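Local coordinates for MaoC-like dehydratase (Phytophthora Capsici, PDB 3KH8), which probably catalyses the reversible hydration of enoyl-CoA thioesters, as a hot-dog-fold lyase related to the hydratase 2 part of peroxisomal multifunctional enzymes, at residues Gln128-Arg134 and Asn171-Leu177; Met161-Thr165 and Lys176-Ser181. All blocks are in the same frame, centred on the assembly; numbering follows the deposited sequence.

Contact 1. Residues Gln128-Arg134 and Asn171-Leu177; sequences QSVEILR and NGPVAKL
E131 and K176 form the hydrogen-bonded pair at the middle of this antiparallel contact. It joins strands 123-132 and 172-184 in the sheet of a hot-dog fold. E131 N reaches K176 O at 2.8 Å, and K176 N returns a bond to E131 O. On one face the side chains of V130 and L177 lie side by side and point the same way. Both methyls of V130 meet L177 CD2, CG1 at 3.8 Å. I132 CD1 touches A175 CB on the same face. The other face is wetter. One water joins E131 OE1 to K176 NZ, and a second links S129 OG to K176 O.

Past I132 the ladder changes. V174 and A175 both face F167 of strand 158-169, a classic beta bulge. V174 O takes two donors, L133 N at 2.8 Å and R134 N at 3.0 Å. The L133 bond is the more bent and comes from above the carbonyl plane. L133 CG rests on P173 CB.

R134 reaches toward the N171-G172 end of the other segment. A bend at chi3 (-76°) brings its guanidinium between two side chains: N171 CB lies over one face and V174 CG1 over the opposite face, 3.4 Å from R134 NH2. D169 holds NH2 in a salt bridge. At the edge, R134 NH2 makes a weak bond of 3.0 Å to G172 O.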
ATOM      1  N   GLN A 128     -19.233   7.243  12.694  1.00 19.76           N
ATOM      2  CA  GLN A 128     -18.114   8.120  12.362  1.00 18.77           C
ATOM      3  C   GLN A 128     -18.582   9.402  11.686  1.00 18.39           C
ATOM      4  O   GLN A 128     -19.398   9.371  10.764  1.00 17.80           O
ATOM      5  CB  GLN A 128     -17.091   7.405  11.469  1.00 18.56           C
ATOM      6  CG  GLN A 128     -15.804   8.209  11.230  1.00 17.82           C
ATOM      7  CD  GLN A 128     -14.998   8.398  12.504  1.00 16.89           C
ATOM      8  OE1 GLN A 128     -14.736   7.440  13.227  1.00 16.60           O
ATOM      9  NE2 GLN A 128     -14.618   9.637  12.790  1.00 16.57           N
ATOM     10  N   SER A 129     -18.048  10.523  12.154  1.00 17.90           N
ATOM     11  CA  SER A 129     -18.281  11.817  11.539  1.00 18.11           C
ATOM     12  C   SER A 129     -16.941  12.471  11.222  1.00 18.20           C
ATOM     13  O   SER A 129     -16.007  12.409  12.027  1.00 17.65           O
ATOM     14  CB  SER A 129     -19.094  12.714  12.472  1.00 17.95           C
ATOM     15  OG  SER A 129     -19.235  14.006  11.917  1.00 19.63           O
ATOM     16  N   VAL A 130     -16.857  13.078  10.039  1.00 18.37           N
ATOM     17  CA  VAL A 130     -15.671  13.811   9.608  1.00 18.89           C
ATOM     18  C   VAL A 130     -16.090  15.165   9.052  1.00 19.23           C
ATOM     19  O   VAL A 130     -16.884  15.239   8.112  1.00 19.52           O
ATOM     20  CB  VAL A 130     -14.858  13.029   8.540  1.00 18.80           C
ATOM     21  CG1 VAL A 130     -13.638  13.826   8.093  1.00 18.55           C
ATOM     22  CG2 VAL A 130     -14.422  11.677   9.082  1.00 18.57           C
ATOM     23  N   GLU A 131     -15.565  16.230   9.651  1.00 19.57           N
ATOM     24  CA  GLU A 131     -15.794  17.583   9.171  1.00 20.33           C
ATOM     25  C   GLU A 131     -14.468  18.212   8.759  1.00 20.41           C
ATOM     26  O   GLU A 131     -13.544  18.308   9.569  1.00 20.19           O
ATOM     27  CB  GLU A 131     -16.477  18.436  10.247  1.00 20.67           C
ATOM     28  CG  GLU A 131     -16.891  19.814   9.746  1.00 22.91           C
ATOM     29  CD  GLU A 131     -17.446  20.717  10.837  1.00 26.41           C
ATOM     30  OE1 GLU A 131     -17.624  20.255  11.990  1.00 27.75           O
ATOM     31  OE2 GLU A 131     -17.707  21.901  10.530  1.00 27.97           O
ATOM     32  N   ILE A 132     -14.382  18.638   7.499  1.00 20.69           N
ATOM     33  CA  ILE A 132     -13.142  19.192   6.963  1.00 21.14           C
ATOM     34  C   ILE A 132     -13.210  20.721   6.925  1.00 21.39           C
ATOM     35  O   ILE A 132     -13.992  21.300   6.167  1.00 21.41           O
ATOM     36  CB  ILE A 132     -12.804  18.619   5.557  1.00 21.09           C
ATOM     37  CG1 ILE A 132     -12.846  17.081   5.558  1.00 21.07           C
ATOM     38  CG2 ILE A 132     -11.449  19.145   5.057  1.00 21.23           C
ATOM     39  CD1 ILE A 132     -11.874  16.408   6.550  1.00 21.79           C
ATOM     40  N   LEU A 133     -12.395  21.358   7.760  1.00 21.63           N
ATOM     41  CA  LEU A 133     -12.292  22.815   7.790  1.00 22.14           C
ATOM     42  C   LEU A 133     -11.356  23.319   6.690  1.00 22.28           C
ATOM     43  O   LEU A 133     -11.640  24.320   6.034  1.00 22.40           O
ATOM     44  CB  LEU A 133     -11.816  23.304   9.167  1.00 22.38           C
ATOM     45  CG  LEU A 133     -12.709  23.191  10.417  1.00 23.08           C
ATOM     46  CD1 LEU A 133     -14.175  23.527  10.139  1.00 24.05           C
ATOM     47  CD2 LEU A 133     -12.577  21.830  11.118  1.00 23.48           C
ATOM     48  N   ARG A 134     -10.236  22.620   6.508  1.00 22.20           N
ATOM     49  CA  ARG A 134      -9.268  22.913   5.454  1.00 22.26           C
ATOM     50  C   ARG A 134      -8.685  21.594   4.957  1.00 21.45           C
ATOM     51  O   ARG A 134      -8.355  20.732   5.767  1.00 21.50           O
ATOM     52  CB  ARG A 134      -8.128  23.792   5.982  1.00 22.64           C
ATOM     53  CG  ARG A 134      -8.495  25.249   6.229  1.00 24.73           C
ATOM     54  CD  ARG A 134      -7.260  26.124   6.459  1.00 27.42           C
ATOM     55  NE  ARG A 134      -6.675  25.947   7.790  1.00 28.66           N
ATOM     56  CZ  ARG A 134      -5.447  25.487   8.024  1.00 28.87           C
ATOM     57  NH1 ARG A 134      -4.650  25.149   7.018  1.00 29.43           N
ATOM     58  NH2 ARG A 134      -5.013  25.371   9.271  1.00 28.89           N
ATOM     59  N   ASN A 171      -1.880  27.477  11.588  1.00 31.34           N
ATOM     60  CA  ASN A 171      -2.849  28.330  10.897  1.00 31.26           C
ATOM     61  C   ASN A 171      -4.309  28.104  11.314  1.00 30.88           C
ATOM     62  O   ASN A 171      -5.224  28.711  10.751  1.00 31.06           O
ATOM     63  CB  ASN A 171      -2.695  28.187   9.382  1.00 31.58           C
ATOM     64  CG  ASN A 171      -1.457  28.890   8.857  1.00 32.50           C
ATOM     65  OD1 ASN A 171      -1.298  30.102   9.022  1.00 33.71           O
ATOM     66  ND2 ASN A 171      -0.576  28.135   8.210  1.00 32.97           N
ATOM     67  N   GLY A 172      -4.520  27.229  12.294  1.00 30.19           N
ATOM     68  CA  GLY A 172      -5.857  26.986  12.827  1.00 29.27           C
ATOM     69  C   GLY A 172      -6.395  25.589  12.559  1.00 28.45           C
ATOM     70  O   GLY A 172      -5.649  24.709  12.134  1.00 28.46           O
ATOM     71  N   PRO A 173      -7.704  25.383  12.805  1.00 27.78           N
ATOM     72  CA  PRO A 173      -8.358  24.073  12.678  1.00 27.07           C
ATOM     73  C   PRO A 173      -8.293  23.528  11.251  1.00 26.15           C
ATOM     74  O   PRO A 173      -8.393  24.295  10.293  1.00 25.99           O
ATOM     75  CB  PRO A 173      -9.816  24.369  13.061  1.00 27.17           C
ATOM     76  CG  PRO A 173      -9.769  25.656  13.833  1.00 27.64           C
ATOM     77  CD  PRO A 173      -8.657  26.435  13.199  1.00 27.78           C
ATOM     78  N   VAL A 174      -8.106  22.218  11.112  1.00 25.34           N
ATOM     79  CA  VAL A 174      -8.134  21.588   9.785  1.00 24.58           C
ATOM     80  C   VAL A 174      -9.246  20.536   9.660  1.00 23.92           C
ATOM     81  O   VAL A 174      -9.910  20.461   8.627  1.00 23.70           O
ATOM     82  CB  VAL A 174      -6.739  21.025   9.318  1.00 24.78           C
ATOM     83  CG1 VAL A 174      -5.618  22.036   9.564  1.00 24.81           C
ATOM     84  CG2 VAL A 174      -6.410  19.697   9.976  1.00 25.08           C
ATOM     85  N   ALA A 175      -9.448  19.741  10.712  1.00 23.22           N
ATOM     86  CA  ALA A 175     -10.478  18.696  10.710  1.00 22.75           C
ATOM     87  C   ALA A 175     -11.028  18.390  12.096  1.00 22.49           C
ATOM     88  O   ALA A 175     -10.307  18.445  13.098  1.00 22.40           O
ATOM     89  CB  ALA A 175      -9.956  17.411  10.048  1.00 22.65           C
ATOM     90  N   LYS A 176     -12.317  18.060  12.134  1.00 22.18           N
ATOM     91  CA  LYS A 176     -12.979  17.622  13.354  1.00 22.00           C
ATOM     92  C   LYS A 176     -13.602  16.248  13.117  1.00 21.51           C
ATOM     93  O   LYS A 176     -14.398  16.064  12.189  1.00 21.11           O
ATOM     94  CB  LYS A 176     -14.036  18.643  13.778  1.00 22.12           C
ATOM     95  CG  LYS A 176     -14.768  18.313  15.072  1.00 23.74           C
ATOM     96  CD  LYS A 176     -15.787  19.393  15.391  1.00 26.05           C
ATOM     97  CE  LYS A 176     -16.735  18.947  16.484  1.00 27.94           C
ATOM     98  NZ  LYS A 176     -17.897  19.871  16.614  1.00 29.51           N
ATOM     99  N   LEU A 177     -13.216  15.289  13.951  1.00 20.97           N
ATOM    100  CA  LEU A 177     -13.718  13.924  13.854  1.00 20.86           C
ATOM    101  C   LEU A 177     -14.517  13.584  15.101  1.00 20.84           C
ATOM    102  O   LEU A 177     -14.134  13.958  16.208  1.00 20.35           O
ATOM    103  CB  LEU A 177     -12.566  12.920  13.715  1.00 21.01           C
ATOM    104  CG  LEU A 177     -11.374  13.201  12.789  1.00 21.44           C
ATOM    105  CD1 LEU A 177     -10.331  12.095  12.935  1.00 22.47           C
ATOM    106  CD2 LEU A 177     -11.803  13.338  11.344  1.00 22.63           C
TER
HETATM  107  O   HOH W   1     -17.072  15.510  12.904  1.00 16.17           O
HETATM  108  O   HOH W   2     -19.275  21.302  14.171  1.00 43.44           O

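Contact 2. Residues Met161-Thr165 and Lys176-Ser181; sequences METQT and KLISGS
T163 and S179 form the central hydrogen-bonded pair of a closely knit antiparallel ladder. T163 N donates to S179 O at 2.8 Å, and S179 N gives an almost straight bond back to T163 O (179° at the hydrogen). M161 with S181 and T165 with L177 each add a reciprocal pair of hydrogen bonds on either side of it. The T165 N to L177 O bond is 2.7 Å long. Between these pairs, CA-H groups also point at carbonyls. Q164 CA lies 3.2 Å from L177 O, and E162 CA 3.3 Å from S179 O.

The two strands, 158-169 and 172-184, are the arms of a beta hairpin within the hot-dog sheet. Strand 141-154 lies on the far side of 158-169, and strand 123-132 on the far side of 172-184. The backbones are therefore hydrogen-bonded on both edges.

The side chains meet less closely than the backbones. E162, Q164 and I178 share one face. There I178 CG2 sits 4.0 Å from E162 CB and also lies near the carboxylate. With CG1 beside the backbone N (chi1 -59°), I178 CG2 falls anti to that N and is carried to E162. The buried E162 carboxylate is turned to other partners: OE1 pairs with R194 and also bonds S151. G180 brings no side chain to this face, and its CA comes to 4.5 Å from E162 CA. At the end of this face the extended chains of Q164 and K176, both partly exposed, cross closely at an angle. Q164 OE1 lies 3.3 Å from the K176 methylene CE.

The face of M161, T163, S179 and S181 is looser, and all four are partly exposed. Across the strands their side chains come near backbone carbonyls, as S179 CB does to T163 O at 3.8 Å.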
ATOM      1  N   MET A 161     -20.602   5.835  23.378  1.00 31.99           N
ATOM      2  CA  MET A 161     -19.539   6.764  23.748  1.00 30.73           C
ATOM      3  C   MET A 161     -19.031   7.493  22.506  1.00 29.58           C
ATOM      4  O   MET A 161     -18.591   6.862  21.543  1.00 29.39           O
ATOM      5  CB  MET A 161     -18.388   6.031  24.446  1.00 30.83           C
ATOM      6  CG  MET A 161     -17.329   6.965  25.026  1.00 31.63           C
ATOM      7  SD  MET A 161     -16.035   6.127  25.964  1.00 33.90           S
ATOM      8  CE  MET A 161     -15.052   5.394  24.656  1.00 32.89           C
ATOM      9  N   GLU A 162     -19.100   8.819  22.534  1.00 28.26           N
ATOM     10  CA  GLU A 162     -18.599   9.634  21.431  1.00 27.00           C
ATOM     11  C   GLU A 162     -17.270  10.282  21.799  1.00 26.25           C
ATOM     12  O   GLU A 162     -17.177  10.982  22.808  1.00 25.90           O
ATOM     13  CB  GLU A 162     -19.613  10.702  21.026  1.00 26.92           C
ATOM     14  CG  GLU A 162     -20.892  10.160  20.397  1.00 26.36           C
ATOM     15  CD  GLU A 162     -21.746  11.256  19.780  1.00 25.63           C
ATOM     16  OE1 GLU A 162     -21.953  12.300  20.434  1.00 24.92           O
ATOM     17  OE2 GLU A 162     -22.213  11.071  18.636  1.00 24.86           O
ATOM     18  N   THR A 163     -16.254  10.031  20.977  1.00 25.48           N
ATOM     19  CA  THR A 163     -14.920  10.607  21.161  1.00 24.72           C
ATOM     20  C   THR A 163     -14.605  11.568  20.017  1.00 24.49           C
ATOM     21  O   THR A 163     -14.571  11.176  18.843  1.00 23.96           O
ATOM     22  CB  THR A 163     -13.826   9.512  21.259  1.00 24.85           C
ATOM     23  OG1 THR A 163     -14.102   8.657  22.374  1.00 24.89           O
ATOM     24  CG2 THR A 163     -12.436  10.128  21.433  1.00 24.51           C
ATOM     25  N   GLN A 164     -14.383  12.829  20.377  1.00 23.93           N
ATOM     26  CA  GLN A 164     -14.085  13.877  19.422  1.00 23.71           C
ATOM     27  C   GLN A 164     -12.579  14.068  19.277  1.00 23.46           C
ATOM     28  O   GLN A 164     -11.841  14.020  20.259  1.00 23.01           O
ATOM     29  CB  GLN A 164     -14.739  15.185  19.865  1.00 23.90           C
ATOM     30  CG  GLN A 164     -14.473  16.379  18.962  1.00 24.87           C
ATOM     31  CD  GLN A 164     -15.167  17.636  19.453  1.00 27.05           C
ATOM     32  OE1 GLN A 164     -16.390  17.679  19.556  1.00 27.92           O
ATOM     33  NE2 GLN A 164     -14.386  18.667  19.760  1.00 28.54           N
ATOM     34  N   THR A 165     -12.141  14.280  18.041  1.00 23.08           N
ATOM     35  CA  THR A 165     -10.753  14.622  17.755  1.00 23.10           C
ATOM     36  C   THR A 165     -10.720  15.869  16.887  1.00 23.21           C
ATOM     37  O   THR A 165     -11.341  15.915  15.826  1.00 22.94           O
ATOM     38  CB  THR A 165     -10.009  13.464  17.051  1.00 22.75           C
ATOM     39  OG1 THR A 165     -10.036  12.306  17.889  1.00 22.43           O
ATOM     40  CG2 THR A 165      -8.555  13.841  16.770  1.00 23.27           C
ATOM     41  N   LYS A 176     -12.317  18.060  12.134  1.00 22.18           N
ATOM     42  CA  LYS A 176     -12.979  17.622  13.354  1.00 22.00           C
ATOM     43  C   LYS A 176     -13.602  16.248  13.117  1.00 21.51           C
ATOM     44  O   LYS A 176     -14.398  16.064  12.189  1.00 21.11           O
ATOM     45  CB  LYS A 176     -14.036  18.643  13.778  1.00 22.12           C
ATOM     46  CG  LYS A 176     -14.768  18.313  15.072  1.00 23.74           C
ATOM     47  CD  LYS A 176     -15.787  19.393  15.391  1.00 26.05           C
ATOM     48  CE  LYS A 176     -16.735  18.947  16.484  1.00 27.94           C
ATOM     49  NZ  LYS A 176     -17.897  19.871  16.614  1.00 29.51           N
ATOM     50  N   LEU A 177     -13.216  15.289  13.951  1.00 20.97           N
ATOM     51  CA  LEU A 177     -13.718  13.924  13.854  1.00 20.86           C
ATOM     52  C   LEU A 177     -14.517  13.584  15.101  1.00 20.84           C
ATOM     53  O   LEU A 177     -14.134  13.958  16.208  1.00 20.35           O
ATOM     54  CB  LEU A 177     -12.566  12.920  13.715  1.00 21.01           C
ATOM     55  CG  LEU A 177     -11.374  13.201  12.789  1.00 21.44           C
ATOM     56  CD1 LEU A 177     -10.331  12.095  12.935  1.00 22.47           C
ATOM     57  CD2 LEU A 177     -11.803  13.338  11.344  1.00 22.63           C
ATOM     58  N   ILE A 178     -15.631  12.884  14.917  1.00 20.86           N
ATOM     59  CA  ILE A 178     -16.347  12.293  16.043  1.00 21.21           C
ATOM     60  C   ILE A 178     -16.552  10.807  15.785  1.00 21.85           C
ATOM     61  O   ILE A 178     -17.178  10.413  14.794  1.00 21.59           O
ATOM     62  CB  ILE A 178     -17.703  12.992  16.333  1.00 21.08           C
ATOM     63  CG1 ILE A 178     -17.483  14.479  16.641  1.00 20.80           C
ATOM     64  CG2 ILE A 178     -18.428  12.291  17.495  1.00 20.20           C
ATOM     65  CD1 ILE A 178     -18.730  15.340  16.505  1.00 21.74           C
ATOM     66  N   SER A 179     -15.999   9.996  16.682  1.00 22.61           N
ATOM     67  CA  SER A 179     -16.107   8.549  16.613  1.00 23.80           C
ATOM     68  C   SER A 179     -17.106   8.058  17.653  1.00 24.85           C
ATOM     69  O   SER A 179     -17.029   8.443  18.822  1.00 25.01           O
ATOM     70  CB  SER A 179     -14.739   7.908  16.859  1.00 23.70           C
ATOM     71  OG  SER A 179     -14.834   6.494  16.882  1.00 23.61           O
ATOM     72  N   GLY A 180     -18.037   7.211  17.225  1.00 26.01           N
ATOM     73  CA  GLY A 180     -19.023   6.625  18.126  1.00 27.85           C
ATOM     74  C   GLY A 180     -18.755   5.157  18.394  1.00 29.37           C
ATOM     75  O   GLY A 180     -18.771   4.338  17.472  1.00 29.08           O
ATOM     76  N   SER A 181     -18.490   4.829  19.658  1.00 31.06           N
ATOM     77  CA  SER A 181     -18.325   3.439  20.087  1.00 33.02           C
ATOM     78  C   SER A 181     -19.569   2.963  20.824  1.00 34.37           C
ATOM     79  O   SER A 181     -20.113   3.682  21.665  1.00 34.62           O
ATOM     80  CB  SER A 181     -17.097   3.277  20.985  1.00 32.91           C
ATOM     81  OG  SER A 181     -15.898   3.427  20.246  1.00 33.35           O
TER

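Both contacts use strand 172-184, which pairs with 123-132 in contact 1 and with 158-169 in contact 2. K176 turns its backbone N and O to E131, and L177 turns its own to T165, so successive residues serve opposite neighbours. S129 N also probably bonds I178 O, 2.8 Å away, so the two ladders adjoin. Both are partly buried. Contact 2 is a regular ladder with no exposed residue, and its buried E162 is paired with a charge. Contact 1 runs out to the turn end of the hairpin, where L133, N171 and P173 are exposed. There a bulge and an arginine replace the regular pairing; two waters bridge polar groups further along, around K176.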